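Local coordinates for serine--tRNA ligase, cytoplasmic (Candida albicans, PDB 3QO8), which attaches serine to tRNA(Ser) in two steps, activating the amino acid with ATP as Ser-AMP before transferring it to the acceptor end of the tRNA, at residues Met1-Val9 with Leu101-Ile111; Arg379-Ile387 with Lys395-Ser403. One frame throughout, in Å; residues are numbered along the deposited sequence. Where two conformers were deposited one is given.

Contact 1 lies within the N-terminal, tRNA-binding part of the chain, where the loop ahead of helix 15-25 meets the C-terminal end of helix 74-107; the 91 residues between its segments are mostly helix. Contact 2 follows later, inside the class II catalytic core, and joins the end of helix 376-381 and strand 384-385 to the approach of strand 399-404 in the large mixed sheet. Their centres are about 16 Å apart, yet they touch: the carbonyl O of Met1 and NH1 of Arg379 form a probable hydrogen bond of 3.0 Å, and the backbone of Leu2 packs on the same arginine. The two contacts therefore form part of the junction between tRNA-binding extension and catalytic core.

Contact 1 (Met1-Val9 with Leu101-Ile111); sequences MLDINAFLV and LRSKINQVGNI
Ile105 faces segment 1-9 from the last turns of helix 74-107, and three side chains close round its branches. Met1 crosses it at about a right angle, its methyl CE 3.6 Å from Ile105 CG2. Met1 CE also rests on the helix backbone, 3.4 Å from the carbonyl O of Arg102, because the Met1 chain bends at chi2 and again at chi3 (-50°) and folds down onto the helix. Ile4 reaches the other branch: CG1 trans to the backbone N (chi1 178°) and a bend at chi2 (71°) together carry its CD1 to 3.5 Å from Ile105 CD1, where it also touches Leu101 CD2. The Phe7 ring approaches obliquely, CE2 4.1 Å from Ile105 CG2, and presents its edge to Val108 CG2, 4.1 Å from Phe7 CZ. Leu2 turns instead to the chain beyond the helix, where its CD1 meets Ile111 CD1 at 3.6 Å and Val108 CG1, while CD2 lies against Asn110 OD1. The side-chain ND2 of Asn110 is bonded to Thr374 OG1 and the carbonyl O of Ala347. No direct hydrogen bond joins the segments. One water accepts from Leu2 N at 3.0 Å and donates to Val108 O, which Tyr376 OH also reaches; another links Met1 N with Asn106 OD1. Direct cohesion is thus apolar, and water bridges polar groups of the chain start and the helix end.

Contact 2 (Arg379-Ile387 with Lys395-Ser403); sequences RNLEIRCGI and KKYVHCLNS. With SSA (5'-O-(N-(L-seryl)-sulfamoyl)adenosine), chain B.
The carbonyl O of Lys396 takes the backbone N of Cys385, 2.8 Å away in a nearly straight bond (173°); a water that accepts from Arg384 NE lies 2.9 Å from Lys396 O, where it can donate, though it has more acceptors in reach than protons. Val398 N bonds to Ile383 O at 3.1 Å, approaching in the carbonyl plane, and these two backbone bonds bracket the single bridge between Arg384 and Tyr397. Tyr397 has the largest share of the contact. Its ring lies over the helix end, with Arg379 CA 3.7 Å from the ring centroid and only 5° off the normal, a CH-pi contact. The Arg379 guanidinium stands nearly upright to the ring (82° between planes), and its NH1 forms a salt bridge with Asp375. In the conformer given for Glu382, Tyr397 OH donates to Glu382 OE1 at 2.9 Å, on the syn side but out of the carboxylate plane. Lys395 crosses Arg384, laying CD over one guanidinium face, toward its rim. Ile383 CG2 and Val398 CG2 pack at 3.5 Å. Glu382, with positive phi, closes helix 376-381 in a Schellman motif, and the bridge leads into strand 399-404 of the class II catalytic sheet, where Asn402 lines the pocket of the seryl-adenylate analogue.

Contact 1 (Met1-Val9 with Leu101-Ile111)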
# COMPACT_ATOMS: atom_id res chain seq x y z
N MET A 1 -9.02 3.31 -26.11
CA MET A 1 -10.08 3.92 -26.90
C MET A 1 -10.30 3.12 -28.18
O MET A 1 -9.54 2.20 -28.48
CB MET A 1 -9.71 5.36 -27.26
CG MET A 1 -8.68 5.45 -28.37
SD MET A 1 -7.45 6.72 -28.06
CE MET A 1 -8.52 8.10 -27.65
N LEU A 2 -11.35 3.45 -28.91
CA LEU A 2 -11.63 2.83 -30.19
C LEU A 2 -10.69 3.37 -31.25
O LEU A 2 -10.15 4.46 -31.10
CB LEU A 2 -13.08 3.12 -30.61
CG LEU A 2 -14.18 2.66 -29.65
CD1 LEU A 2 -15.55 3.09 -30.19
CD2 LEU A 2 -14.12 1.16 -29.45
N ASP A 3 -10.49 2.61 -32.31
CA ASP A 3 -9.71 3.07 -33.45
C ASP A 3 -10.39 4.26 -34.12
O ASP A 3 -11.62 4.30 -34.23
CB ASP A 3 -9.54 1.95 -34.45
N ILE A 4 -9.59 5.22 -34.56
CA ILE A 4 -10.08 6.34 -35.34
C ILE A 4 -10.95 5.84 -36.51
O ILE A 4 -12.05 6.34 -36.75
CB ILE A 4 -8.91 7.18 -35.88
CG1 ILE A 4 -9.40 8.32 -36.76
CG2 ILE A 4 -7.94 6.29 -36.65
CD1 ILE A 4 -10.09 9.42 -35.98
N ASN A 5 -10.45 4.83 -37.21
CA ASN A 5 -11.12 4.34 -38.41
C ASN A 5 -12.51 3.76 -38.14
O ASN A 5 -13.34 3.68 -39.05
CB ASN A 5 -10.23 3.36 -39.17
CG ASN A 5 -9.10 4.05 -39.91
OD1 ASN A 5 -9.05 5.27 -39.98
ND2 ASN A 5 -8.19 3.26 -40.48
N ALA A 6 -12.76 3.38 -36.89
CA ALA A 6 -14.08 2.87 -36.53
C ALA A 6 -15.18 3.90 -36.76
O ALA A 6 -16.34 3.55 -36.99
CB ALA A 6 -14.09 2.40 -35.07
N PHE A 7 -14.83 5.18 -36.70
CA PHE A 7 -15.80 6.26 -36.87
C PHE A 7 -16.00 6.64 -38.33
O PHE A 7 -16.86 7.45 -38.66
CB PHE A 7 -15.34 7.51 -36.09
CG PHE A 7 -15.24 7.30 -34.61
CD1 PHE A 7 -16.25 7.73 -33.76
CD2 PHE A 7 -14.13 6.68 -34.06
CE1 PHE A 7 -16.17 7.54 -32.39
CE2 PHE A 7 -14.03 6.48 -32.69
CZ PHE A 7 -15.06 6.91 -31.85
N LEU A 8 -15.19 6.07 -39.22
CA LEU A 8 -15.11 6.55 -40.60
C LEU A 8 -15.63 5.53 -41.60
O LEU A 8 -14.97 4.52 -41.88
CB LEU A 8 -13.66 6.92 -40.92
CG LEU A 8 -13.09 7.91 -39.90
CD1 LEU A 8 -11.59 8.13 -40.12
CD2 LEU A 8 -13.87 9.23 -39.97
N VAL A 9 -16.82 5.79 -42.12
CA VAL A 9 -17.45 4.92 -43.10
C VAL A 9 -16.51 4.67 -44.28
O VAL A 9 -16.43 3.55 -44.80
CB VAL A 9 -18.77 5.53 -43.63
CG1 VAL A 9 -19.00 5.13 -45.06
CG2 VAL A 9 -19.92 5.09 -42.75
N LEU A 101 -9.33 15.91 -31.39
CA LEU A 101 -9.92 14.70 -31.94
C LEU A 101 -9.68 13.54 -30.99
O LEU A 101 -10.62 12.86 -30.58
CB LEU A 101 -9.35 14.41 -33.33
CG LEU A 101 -9.72 13.08 -33.98
CD1 LEU A 101 -11.20 13.05 -34.31
CD2 LEU A 101 -8.89 12.90 -35.23
N ARG A 102 -8.44 13.32 -30.59
CA ARG A 102 -8.13 12.21 -29.69
C ARG A 102 -8.80 12.38 -28.32
O ARG A 102 -9.20 11.39 -27.69
CB ARG A 102 -6.62 12.01 -29.56
CG ARG A 102 -5.98 11.70 -30.90
CD ARG A 102 -4.48 11.50 -30.81
NE ARG A 102 -3.91 11.26 -32.14
CZ ARG A 102 -3.81 10.06 -32.70
NH1 ARG A 102 -4.23 8.98 -32.05
NH2 ARG A 102 -3.28 9.94 -33.91
N SER A 103 -8.95 13.62 -27.88
CA SER A 103 -9.62 13.91 -26.62
C SER A 103 -11.07 13.46 -26.67
O SER A 103 -11.60 12.92 -25.70
CB SER A 103 -9.55 15.40 -26.31
OG SER A 103 -10.49 15.75 -25.31
N LYS A 104 -11.72 13.71 -27.80
CA LYS A 104 -13.10 13.32 -27.99
C LYS A 104 -13.23 11.81 -28.10
O LYS A 104 -14.07 11.21 -27.45
CB LYS A 104 -13.70 14.00 -29.22
CG LYS A 104 -14.03 15.47 -28.99
CD LYS A 104 -14.83 16.05 -30.15
CE LYS A 104 -15.21 17.50 -29.88
NZ LYS A 104 -16.01 17.65 -28.64
N ILE A 105 -12.37 11.20 -28.90
CA ILE A 105 -12.42 9.76 -29.07
C ILE A 105 -12.22 9.06 -27.73
O ILE A 105 -12.84 8.03 -27.45
CB ILE A 105 -11.38 9.28 -30.08
CG1 ILE A 105 -11.78 9.75 -31.48
CG2 ILE A 105 -11.23 7.76 -30.01
CD1 ILE A 105 -10.71 9.55 -32.52
N ASN A 106 -11.38 9.65 -26.89
CA ASN A 106 -11.12 9.10 -25.56
C ASN A 106 -12.36 9.03 -24.67
O ASN A 106 -12.43 8.21 -23.77
CB ASN A 106 -10.02 9.90 -24.87
CG ASN A 106 -9.70 9.36 -23.50
OD1 ASN A 106 -9.15 8.27 -23.36
ND2 ASN A 106 -10.03 10.13 -22.46
N GLN A 107 -13.33 9.90 -24.94
CA GLN A 107 -14.56 9.92 -24.17
C GLN A 107 -15.54 8.80 -24.56
O GLN A 107 -16.44 8.47 -23.78
CB GLN A 107 -15.25 11.27 -24.32
CG GLN A 107 -14.43 12.46 -23.87
CD GLN A 107 -15.20 13.75 -23.99
OE1 GLN A 107 -16.34 13.85 -23.53
NE2 GLN A 107 -14.60 14.74 -24.64
N VAL A 108 -15.37 8.22 -25.74
CA VAL A 108 -16.30 7.21 -26.23
C VAL A 108 -16.00 5.83 -25.64
O VAL A 108 -14.88 5.32 -25.75
CB VAL A 108 -16.27 7.12 -27.77
CG1 VAL A 108 -17.26 6.06 -28.27
CG2 VAL A 108 -16.59 8.48 -28.39
N GLY A 109 -17.01 5.23 -25.01
CA GLY A 109 -16.88 3.90 -24.44
C GLY A 109 -16.72 2.83 -25.50
O GLY A 109 -17.04 3.03 -26.67
N ASN A 110 -16.20 1.68 -25.08
CA ASN A 110 -16.03 0.54 -25.96
C ASN A 110 -17.40 0.11 -26.53
O ASN A 110 -18.45 0.37 -25.91
CB ASN A 110 -15.40 -0.61 -25.18
CG ASN A 110 -14.72 -1.62 -26.07
OD1 ASN A 110 -14.74 -1.50 -27.29
ND2 ASN A 110 -14.08 -2.62 -25.46
N ILE A 111 -17.40 -0.54 -27.69
CA ILE A 111 -18.66 -1.01 -28.29
C ILE A 111 -19.29 -2.10 -27.43
O ILE A 111 -18.71 -3.16 -27.23
CB ILE A 111 -18.44 -1.61 -29.69
CG1 ILE A 111 -17.75 -0.59 -30.60
CG2 ILE A 111 -19.78 -2.07 -30.28
CD1 ILE A 111 -18.34 0.77 -30.50
O HOH W 1 -9.27 5.08 -23.82
O HOH W 2 -13.13 5.57 -27.85

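Contact 2 (Arg379-Ile387 with Lys395-Ser403)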
# COMPACT_ATOMS: atom_id res chain seq x y z
N ARG A 379 -5.06 -0.94 -27.40
CA ARG A 379 -4.82 0.09 -28.41
C ARG A 379 -4.11 1.27 -27.75
O ARG A 379 -3.14 1.80 -28.28
CB ARG A 379 -6.13 0.55 -29.08
CG ARG A 379 -5.94 1.67 -30.12
CD ARG A 379 -7.23 1.94 -30.94
NE ARG A 379 -7.57 0.81 -31.80
CZ ARG A 379 -8.44 -0.14 -31.49
NH1 ARG A 379 -9.11 -0.09 -30.34
NH2 ARG A 379 -8.67 -1.13 -32.34
N ASN A 380 -4.58 1.67 -26.58
CA ASN A 380 -3.98 2.81 -25.89
C ASN A 380 -2.55 2.51 -25.41
O ASN A 380 -1.67 3.36 -25.47
CB ASN A 380 -4.86 3.26 -24.73
CG ASN A 380 -4.66 4.71 -24.37
OD1 ASN A 380 -4.11 5.49 -25.16
ND2 ASN A 380 -5.10 5.10 -23.19
N LEU A 381 -2.34 1.27 -24.97
CA LEU A 381 -1.04 0.85 -24.44
C LEU A 381 -0.12 0.28 -25.52
O LEU A 381 1.02 -0.10 -25.24
CB LEU A 381 -1.28 -0.19 -23.34
CG LEU A 381 -1.95 0.40 -22.09
CD1 LEU A 381 -2.66 -0.69 -21.27
CD2 LEU A 381 -0.92 1.15 -21.24
N GLU A 382 -0.63 0.22 -26.75
CA GLU A 382 0.11 -0.31 -27.89
C GLU A 382 0.63 -1.72 -27.64
O GLU A 382 1.84 -1.97 -27.67
CB GLU A 382 1.26 0.63 -28.29
CG GLU A 382 0.82 2.03 -28.69
CD GLU A 382 0.12 2.07 -30.03
OE1 GLU A 382 0.13 1.05 -30.76
OE2 GLU A 382 -0.44 3.14 -30.38
N ILE A 383 -0.29 -2.64 -27.38
CA ILE A 383 0.07 -4.04 -27.21
C ILE A 383 -0.39 -4.82 -28.44
O ILE A 383 -1.55 -5.22 -28.54
CB ILE A 383 -0.54 -4.63 -25.93
CG1 ILE A 383 -0.22 -3.74 -24.73
CG2 ILE A 383 -0.03 -6.07 -25.71
CD1 ILE A 383 -0.89 -4.20 -23.42
N ARG A 384 0.53 -5.00 -29.38
CA ARG A 384 0.16 -5.52 -30.69
C ARG A 384 0.07 -7.04 -30.74
O ARG A 384 0.73 -7.75 -29.98
CB ARG A 384 1.13 -5.01 -31.77
CG ARG A 384 1.14 -3.50 -31.90
CD ARG A 384 2.02 -3.02 -33.04
NE ARG A 384 1.54 -3.50 -34.34
CZ ARG A 384 1.96 -3.03 -35.51
NH1 ARG A 384 2.87 -2.06 -35.55
NH2 ARG A 384 1.47 -3.53 -36.64
N CYS A 385 -0.76 -7.52 -31.65
CA CYS A 385 -0.99 -8.94 -31.84
C CYS A 385 -0.83 -9.32 -33.31
O CYS A 385 -1.54 -8.80 -34.17
CB CYS A 385 -2.40 -9.30 -31.37
SG CYS A 385 -2.74 -11.06 -31.43
N GLY A 386 0.10 -10.22 -33.58
CA GLY A 386 0.29 -10.78 -34.90
C GLY A 386 0.60 -9.79 -36.01
O GLY A 386 0.93 -8.62 -35.76
N ILE A 387 0.51 -10.30 -37.25
CA ILE A 387 0.71 -9.54 -38.49
C ILE A 387 1.54 -8.27 -38.31
O ILE A 387 2.47 -8.02 -39.08
CB ILE A 387 -0.63 -9.19 -39.18
CG1 ILE A 387 -0.39 -8.55 -40.55
CG2 ILE A 387 -1.48 -8.28 -38.29
CD1 ILE A 387 -1.66 -8.22 -41.30
N LYS A 395 -3.52 -1.34 -37.33
CA LYS A 395 -2.77 -2.16 -36.39
C LYS A 395 -3.72 -3.12 -35.68
O LYS A 395 -4.84 -2.76 -35.34
CB LYS A 395 -2.05 -1.29 -35.36
CG LYS A 395 -1.02 -0.32 -35.93
CD LYS A 395 -0.14 0.24 -34.81
CE LYS A 395 0.91 1.20 -35.33
NZ LYS A 395 1.93 1.55 -34.28
N LYS A 396 -3.28 -4.35 -35.47
CA LYS A 396 -4.07 -5.31 -34.72
C LYS A 396 -3.50 -5.47 -33.31
O LYS A 396 -2.30 -5.68 -33.13
CB LYS A 396 -4.13 -6.66 -35.43
CG LYS A 396 -4.98 -7.69 -34.70
CD LYS A 396 -5.17 -8.97 -35.51
CE LYS A 396 -4.00 -9.92 -35.34
NZ LYS A 396 -4.23 -11.23 -36.00
N TYR A 397 -4.38 -5.35 -32.31
CA TYR A 397 -3.97 -5.42 -30.92
C TYR A 397 -4.54 -6.68 -30.25
O TYR A 397 -5.52 -7.26 -30.73
CB TYR A 397 -4.46 -4.18 -30.17
CG TYR A 397 -3.91 -2.89 -30.74
CD1 TYR A 397 -2.60 -2.51 -30.48
CD2 TYR A 397 -4.68 -2.07 -31.56
CE1 TYR A 397 -2.08 -1.35 -30.99
CE2 TYR A 397 -4.16 -0.89 -32.09
CZ TYR A 397 -2.85 -0.54 -31.80
OH TYR A 397 -2.29 0.62 -32.29
N VAL A 398 -3.91 -7.10 -29.15
CA VAL A 398 -4.43 -8.19 -28.35
C VAL A 398 -5.74 -7.76 -27.72
O VAL A 398 -6.07 -6.57 -27.69
CB VAL A 398 -3.46 -8.56 -27.20
CG1 VAL A 398 -2.13 -9.05 -27.75
CG2 VAL A 398 -3.25 -7.36 -26.29
N HIS A 399 -6.50 -8.71 -27.21
CA HIS A 399 -7.63 -8.35 -26.37
C HIS A 399 -7.20 -8.55 -24.93
O HIS A 399 -6.44 -9.47 -24.63
CB HIS A 399 -8.85 -9.22 -26.68
CG HIS A 399 -9.60 -8.79 -27.91
ND1 HIS A 399 -10.82 -9.32 -28.26
CD2 HIS A 399 -9.29 -7.87 -28.86
CE1 HIS A 399 -11.23 -8.75 -29.38
NE2 HIS A 399 -10.33 -7.87 -29.76
N CYS A 400 -7.68 -7.66 -24.05
CA CYS A 400 -7.45 -7.77 -22.62
C CYS A 400 -8.74 -8.07 -21.89
O CYS A 400 -9.78 -7.47 -22.17
CB CYS A 400 -6.85 -6.49 -22.06
SG CYS A 400 -5.35 -6.01 -22.97
N LEU A 401 -8.65 -8.99 -20.95
CA LEU A 401 -9.77 -9.33 -20.09
C LEU A 401 -9.27 -9.28 -18.66
O LEU A 401 -8.09 -9.53 -18.40
CB LEU A 401 -10.26 -10.74 -20.39
CG LEU A 401 -10.71 -11.03 -21.83
CD1 LEU A 401 -9.60 -11.74 -22.59
CD2 LEU A 401 -11.97 -11.90 -21.79
N ASN A 402 -10.16 -8.96 -17.74
CA ASN A 402 -9.80 -9.00 -16.34
C ASN A 402 -10.98 -9.53 -15.55
O ASN A 402 -12.14 -9.29 -15.92
CB ASN A 402 -9.37 -7.62 -15.83
CG ASN A 402 -10.53 -6.63 -15.75
OD1 ASN A 402 -11.23 -6.55 -14.73
ND2 ASN A 402 -10.72 -5.86 -16.82
N SER A 403 -10.69 -10.27 -14.49
CA SER A 403 -11.74 -10.76 -13.61
C SER A 403 -11.22 -10.91 -12.19
O SER A 403 -10.14 -11.44 -11.96
CB SER A 403 -12.30 -12.09 -14.12
OG SER A 403 -13.21 -12.66 -13.17
N10 SSA B . -10.03 -5.32 -11.97
CA SSA B . -11.47 -5.51 -11.84
CB SSA B . -11.79 -6.99 -11.60
OG SSA B . -11.36 -7.38 -10.28
C9 SSA B . -12.01 -4.67 -10.72
O9 SSA B . -11.27 -4.04 -9.97
N8 SSA B . -13.34 -4.67 -10.58
S1 SSA B . -14.08 -4.10 -9.27
O1S SSA B . -14.00 -2.67 -9.16
O2S SSA B . -15.44 -4.51 -9.32
O5' SSA B . -13.46 -4.74 -8.01
C5' SSA B . -13.33 -6.15 -7.90
C4' SSA B . -13.85 -6.59 -6.52
O4' SSA B . -13.14 -5.98 -5.43
C3' SSA B . -15.29 -6.23 -6.27
O3' SSA B . -16.15 -7.15 -6.96
C2' SSA B . -15.36 -6.35 -4.75
O2' SSA B . -15.46 -7.73 -4.36
C1' SSA B . -13.99 -5.84 -4.30
N9 SSA B . -14.07 -4.42 -3.92
C8 SSA B . -14.29 -3.37 -4.74
N7 SSA B . -14.31 -2.24 -4.00
C5 SSA B . -14.10 -2.60 -2.72
C6 SSA B . -14.01 -1.88 -1.54
N6 SSA B . -14.14 -0.54 -1.57
N1 SSA B . -13.78 -2.54 -0.38
C2 SSA B . -13.64 -3.87 -0.37
N3 SSA B . -13.72 -4.59 -1.50
C4 SSA B . -13.96 -3.97 -2.67
O HOH W 3 -6.79 -0.65 -34.55
O HOH W 4 -0.16 -5.99 -35.01